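PDB 4LW8: putative epimerase from Burkholderia cenocepacia, which probably acts as an NAD(P)-dependent sugar epimerase or dehydratase in the biosynthesis of lipopolysaccharide O-antigen. Local coordinates for residues A[15-27]-A[38-50]. Sequence-based numbering, arbitrary orientation.
Sequences GRPSRRAFVTGLT and LQAAGYDVWGTVA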
loop_
_atom_site.group_PDB
_atom_site.type_symbol
_atom_site.label_atom_id
_atom_site.label_comp_id
_atom_site.label_asym_id
_atom_site.label_seq_id
_atom_site.Cartn_x
_atom_site.Cartn_y
_atom_site.Cartn_z
ATOM N N GLY A 15 42.288 2.823 13.830
ATOM C CA GLY A 15 41.288 2.857 14.878
ATOM C C GLY A 15 39.889 2.594 14.353
ATOM O O GLY A 15 39.707 2.099 13.242
ATOM N N ARG A 16 38.894 2.913 15.173
ATOM C CA ARG A 16 37.489 2.754 14.799
ATOM C C ARG A 16 37.124 3.632 13.596
ATOM O O ARG A 16 37.281 4.851 13.648
ATOM C CB ARG A 16 36.598 3.086 16.000
ATOM C CG ARG A 16 35.105 3.070 15.729
ATOM C CD ARG A 16 34.352 3.224 17.044
ATOM N NE ARG A 16 32.908 3.279 16.845
ATOM C CZ ARG A 16 32.015 3.229 17.827
ATOM N NH1 ARG A 16 32.408 3.115 19.091
ATOM N NH2 ARG A 16 30.726 3.306 17.543
ATOM N N PRO A 17 36.637 3.011 12.509
ATOM C CA PRO A 17 36.364 3.718 11.246
ATOM C C PRO A 17 35.407 4.903 11.417
ATOM O O PRO A 17 34.412 4.814 12.151
ATOM C CB PRO A 17 35.729 2.639 10.359
ATOM C CG PRO A 17 36.149 1.333 10.964
ATOM C CD PRO A 17 36.265 1.588 12.442
ATOM N N SER A 18 35.723 6.005 10.742
ATOM C CA SER A 18 34.899 7.210 10.768
ATOM C C SER A 18 33.612 7.082 9.938
ATOM O O SER A 18 32.597 7.707 10.252
ATOM C CB SER A 18 35.718 8.401 10.277
ATOM O OG SER A 18 36.138 8.197 8.944
ATOM N N ARG A 19 33.670 6.296 8.867
ATOM C CA ARG A 19 32.523 6.106 7.980
ATOM C C ARG A 19 31.505 5.139 8.584
ATOM O O ARG A 19 31.836 4.003 8.917
ATOM C CB ARG A 19 32.987 5.595 6.618
ATOM C CG ARG A 19 31.907 5.611 5.561
ATOM C CD ARG A 19 32.477 5.242 4.203
ATOM N NE ARG A 19 31.579 5.630 3.118
ATOM C CZ ARG A 19 31.598 5.089 1.903
ATOM N NH1 ARG A 19 32.463 4.123 1.615
ATOM N NH2 ARG A 19 30.742 5.512 0.978
ATOM N N ARG A 20 30.261 5.584 8.716
ATOM C CA ARG A 20 29.294 4.817 9.478
ATOM C C ARG A 20 28.153 4.245 8.640
ATOM O O ARG A 20 27.676 4.858 7.680
ATOM C CB ARG A 20 28.723 5.684 10.602
ATOM C CG ARG A 20 29.774 6.086 11.636
ATOM C CD ARG A 20 29.294 7.275 12.412
ATOM N NE ARG A 20 30.147 7.653 13.528
ATOM C CZ ARG A 20 29.680 8.312 14.580
ATOM N NH1 ARG A 20 28.390 8.615 14.624
ATOM N NH2 ARG A 20 30.474 8.646 15.584
ATOM N N ALA A 21 27.727 3.049 9.018
ATOM C CA ALA A 21 26.509 2.466 8.469
ATOM C C ALA A 21 25.508 2.307 9.592
ATOM O O ALA A 21 25.893 2.130 10.754
ATOM C CB ALA A 21 26.790 1.136 7.814
ATOM N N PHE A 22 24.226 2.375 9.238
ATOM C CA PHE A 22 23.136 2.240 10.185
ATOM C C PHE A 22 22.159 1.192 9.646
ATOM O O PHE A 22 21.613 1.344 8.549
ATOM C CB PHE A 22 22.453 3.597 10.390
ATOM C CG PHE A 22 21.359 3.599 11.420
ATOM C CD1 PHE A 22 21.645 3.386 12.760
ATOM C CD2 PHE A 22 20.039 3.852 11.047
ATOM C CE1 PHE A 22 20.640 3.412 13.714
ATOM C CE2 PHE A 22 19.022 3.865 11.995
ATOM C CZ PHE A 22 19.321 3.651 13.331
ATOM N N VAL A 23 21.971 0.116 10.397
ATOM C CA VAL A 23 21.158 -1.015 9.937
ATOM C C VAL A 23 20.022 -1.274 10.895
ATOM O O VAL A 23 20.262 -1.598 12.046
ATOM C CB VAL A 23 21.990 -2.308 9.815
ATOM C CG1 VAL A 23 21.118 -3.451 9.307
ATOM C CG2 VAL A 23 23.231 -2.071 8.902
ATOM N N THR A 24 18.780 -1.129 10.444
ATOM C CA THR A 24 17.676 -1.508 11.312
ATOM C C THR A 24 17.540 -3.037 11.339
ATOM O O THR A 24 17.798 -3.702 10.342
ATOM C CB THR A 24 16.353 -0.877 10.870
ATOM O OG1 THR A 24 15.998 -1.365 9.566
ATOM C CG2 THR A 24 16.471 0.656 10.865
ATOM N N GLY A 25 17.141 -3.591 12.484
ATOM C CA GLY A 25 17.040 -5.042 12.625
ATOM C C GLY A 25 18.408 -5.688 12.469
ATOM O O GLY A 25 18.526 -6.784 11.926
ATOM N N LEU A 26 19.444 -4.992 12.942
ATOM C CA LEU A 26 20.828 -5.435 12.787
ATOM C C LEU A 26 21.099 -6.832 13.361
ATOM O O LEU A 26 21.903 -7.582 12.794
ATOM C CB LEU A 26 21.784 -4.431 13.459
ATOM C CG LEU A 26 23.284 -4.758 13.493
ATOM C CD1 LEU A 26 23.819 -5.089 12.103
ATOM C CD2 LEU A 26 24.068 -3.599 14.087
ATOM N N THR A 27 20.449 -7.191 14.470
ATOM C CA THR A 27 20.774 -8.471 15.114
ATOM C C THR A 27 19.887 -9.626 14.622
ATOM O O THR A 27 19.990 -10.738 15.106
ATOM C CB THR A 27 20.691 -8.388 16.662
ATOM O OG1 THR A 27 19.371 -8.006 17.064
ATOM C CG2 THR A 27 21.701 -7.361 17.192
ATOM N N LEU A 38 29.322 -5.021 5.500
ATOM C CA LEU A 38 29.622 -3.611 5.717
ATOM C C LEU A 38 30.953 -3.387 6.436
ATOM O O LEU A 38 31.712 -2.498 6.070
ATOM C CB LEU A 38 28.501 -2.944 6.512
ATOM C CG LEU A 38 27.201 -2.738 5.720
ATOM C CD1 LEU A 38 26.076 -2.411 6.664
ATOM C CD2 LEU A 38 27.366 -1.624 4.688
ATOM N N GLN A 39 31.221 -4.183 7.465
ATOM C CA GLN A 39 32.483 -4.089 8.188
ATOM C C GLN A 39 33.677 -4.344 7.282
ATOM O O GLN A 39 34.681 -3.638 7.356
ATOM C CB GLN A 39 32.493 -5.068 9.364
ATOM C CG GLN A 39 31.764 -4.538 10.592
ATOM C CD GLN A 39 31.559 -5.593 11.651
ATOM O OE1 GLN A 39 31.789 -6.781 11.418
ATOM N NE2 GLN A 39 31.135 -5.167 12.832
ATOM N N ALA A 40 33.566 -5.346 6.415
ATOM C CA ALA A 40 34.642 -5.666 5.472
ATOM C C ALA A 40 34.803 -4.581 4.413
ATOM O O ALA A 40 35.876 -4.420 3.850
ATOM C CB ALA A 40 34.395 -7.014 4.806
ATOM N N ALA A 41 33.734 -3.844 4.134
ATOM C CA ALA A 41 33.809 -2.735 3.190
ATOM C C ALA A 41 34.301 -1.470 3.888
ATOM O O ALA A 41 34.373 -0.406 3.274
ATOM C CB ALA A 41 32.463 -2.490 2.545
ATOM N N GLY A 42 34.598 -1.589 5.180
ATOM C CA GLY A 42 35.222 -0.519 5.942
ATOM C C GLY A 42 34.318 0.379 6.773
ATOM O O GLY A 42 34.780 1.404 7.265
ATOM N N TYR A 43 33.049 0.009 6.949
ATOM C CA TYR A 43 32.131 0.827 7.747
ATOM C C TYR A 43 32.204 0.546 9.249
ATOM O O TYR A 43 32.488 -0.573 9.674
ATOM C CB TYR A 43 30.676 0.616 7.308
ATOM C CG TYR A 43 30.305 1.178 5.948
ATOM C CD1 TYR A 43 29.800 2.471 5.818
ATOM C CD2 TYR A 43 30.442 0.408 4.795
ATOM C CE1 TYR A 43 29.456 2.990 4.566
ATOM C CE2 TYR A 43 30.096 0.910 3.545
ATOM C CZ TYR A 43 29.610 2.202 3.434
ATOM O OH TYR A 43 29.278 2.699 2.193
ATOM N N ASP A 44 31.934 1.573 10.045
ATOM C CA ASP A 44 31.594 1.400 11.452
ATOM C C ASP A 44 30.099 1.119 11.502
ATOM O O ASP A 44 29.292 1.989 11.181
ATOM C CB ASP A 44 31.960 2.650 12.273
ATOM C CG ASP A 44 31.628 2.513 13.758
ATOM O OD1 ASP A 44 31.458 1.375 14.257
ATOM O OD2 ASP A 44 31.547 3.562 14.438
ATOM N N VAL A 45 29.726 -0.098 11.876
ATOM C CA VAL A 45 28.329 -0.510 11.783
ATOM C C VAL A 45 27.561 -0.210 13.063
ATOM O O VAL A 45 27.923 -0.694 14.140
ATOM C CB VAL A 45 28.213 -2.016 11.448
ATOM C CG1 VAL A 45 26.754 -2.459 11.409
ATOM C CG2 VAL A 45 28.879 -2.302 10.123
ATOM N N TRP A 46 26.530 0.630 12.932
ATOM C CA TRP A 46 25.552 0.903 13.996
ATOM C C TRP A 46 24.228 0.262 13.603
ATOM O O TRP A 46 24.009 -0.021 12.435
ATOM C CB TRP A 46 25.314 2.399 14.206
ATOM C CG TRP A 46 26.490 3.215 14.627
ATOM C CD1 TRP A 46 27.768 3.138 14.143
ATOM C CD2 TRP A 46 26.495 4.254 15.606
ATOM N NE1 TRP A 46 28.569 4.052 14.776
ATOM C CE2 TRP A 46 27.811 4.759 15.674
ATOM C CE3 TRP A 46 25.516 4.799 16.444
ATOM C CZ2 TRP A 46 28.178 5.788 16.547
ATOM C CZ3 TRP A 46 25.882 5.820 17.307
ATOM C CH2 TRP A 46 27.201 6.306 17.347
ATOM N N GLY A 47 23.333 0.047 14.557
ATOM C CA GLY A 47 22.042 -0.510 14.203
ATOM C C GLY A 47 21.050 -0.504 15.342
ATOM O O GLY A 47 21.415 -0.193 16.471
ATOM N N THR A 48 19.797 -0.857 15.054
ATOM C CA THR A 48 18.775 -0.854 16.090
ATOM C C THR A 48 18.506 -2.263 16.605
ATOM O O THR A 48 18.692 -3.230 15.874
ATOM C CB THR A 48 17.453 -0.243 15.586
ATOM O OG1 THR A 48 16.917 -1.053 14.524
ATOM C CG2 THR A 48 17.691 1.180 15.075
ATOM N N VAL A 49 18.107 -2.349 17.876
ATOM C CA VAL A 49 17.576 -3.564 18.490
ATOM C C VAL A 49 16.290 -3.205 19.221
ATOM O O VAL A 49 16.069 -2.041 19.546
ATOM C CB VAL A 49 18.564 -4.196 19.510
ATOM C CG1 VAL A 49 19.838 -4.654 18.826
ATOM C CG2 VAL A 49 18.859 -3.207 20.630
ATOM N N ALA A 50 15.447 -4.193 19.504
ATOM C CA ALA A 50 14.217 -3.945 20.255
ATOM C C ALA A 50 14.537 -3.640 21.711
ATOM O O ALA A 50 15.306 -4.361 22.332
ATOM C CB ALA A 50 13.277 -5.166 20.179
HETATM O O HOH W 1 32.504 6.061 13.674
HETATM O O HOH W 2 33.917 2.471 3.378
HETATM O O HOH W 3 18.209 -6.071 15.715
#
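Asp-44 OD2 is gripped by Arg-16 and Trp-46 at once. The extended Arg-16 chain meets it side-on in a salt bridge: NE lies 2.8 Å from OD2 on a nearly straight bond (165°), and NH2 adds a more bent one. OD2 sits in the guanidinium plane, yet the carboxylate stands at 90° to that plane. Indole NE1 of Trp-46 donates at 3.0 Å to the same OD2 from above the carboxylate, and a water ties OD2 to Pro-17 O and Arg-20 NE. Asp-44 lies on the same face of the sheet as Arg-20, Phe-22 and Trp-46; its chi1 of -180° turns CG away from the backbone N and sets the carboxylate beside the Arg-16 guanidinium. There Trp-46 CZ2 lies over one face of the Arg-20 guanidinium, 3.4 Å from NH1, while NH1 itself bonds to Ala-84 O.

Beneath these groups, strands 20-24 and 44-49 run parallel, with five backbone bonds from Asp-44 N to Arg-19 O (2.7 Å) through Thr-48 N to Val-23 O (3.1 Å). On the other face, Leu-38 CD1 of helix 29-40 reaches Val-23 CG2 tip to tip at 3.6 Å and also touches Ala-21 CB. Leu-26 CD2 packs 3.7 Å from Gly-47 CA, directly against the backbone of the strand. These elements form the right-handed beta-alpha-beta crossover that opens the Rossmann fold of this family. Three N-H donors and a water converging on one oxygen should favour the ionised form of Asp-44, pinning the N-terminal segment to the start of strand 44-49.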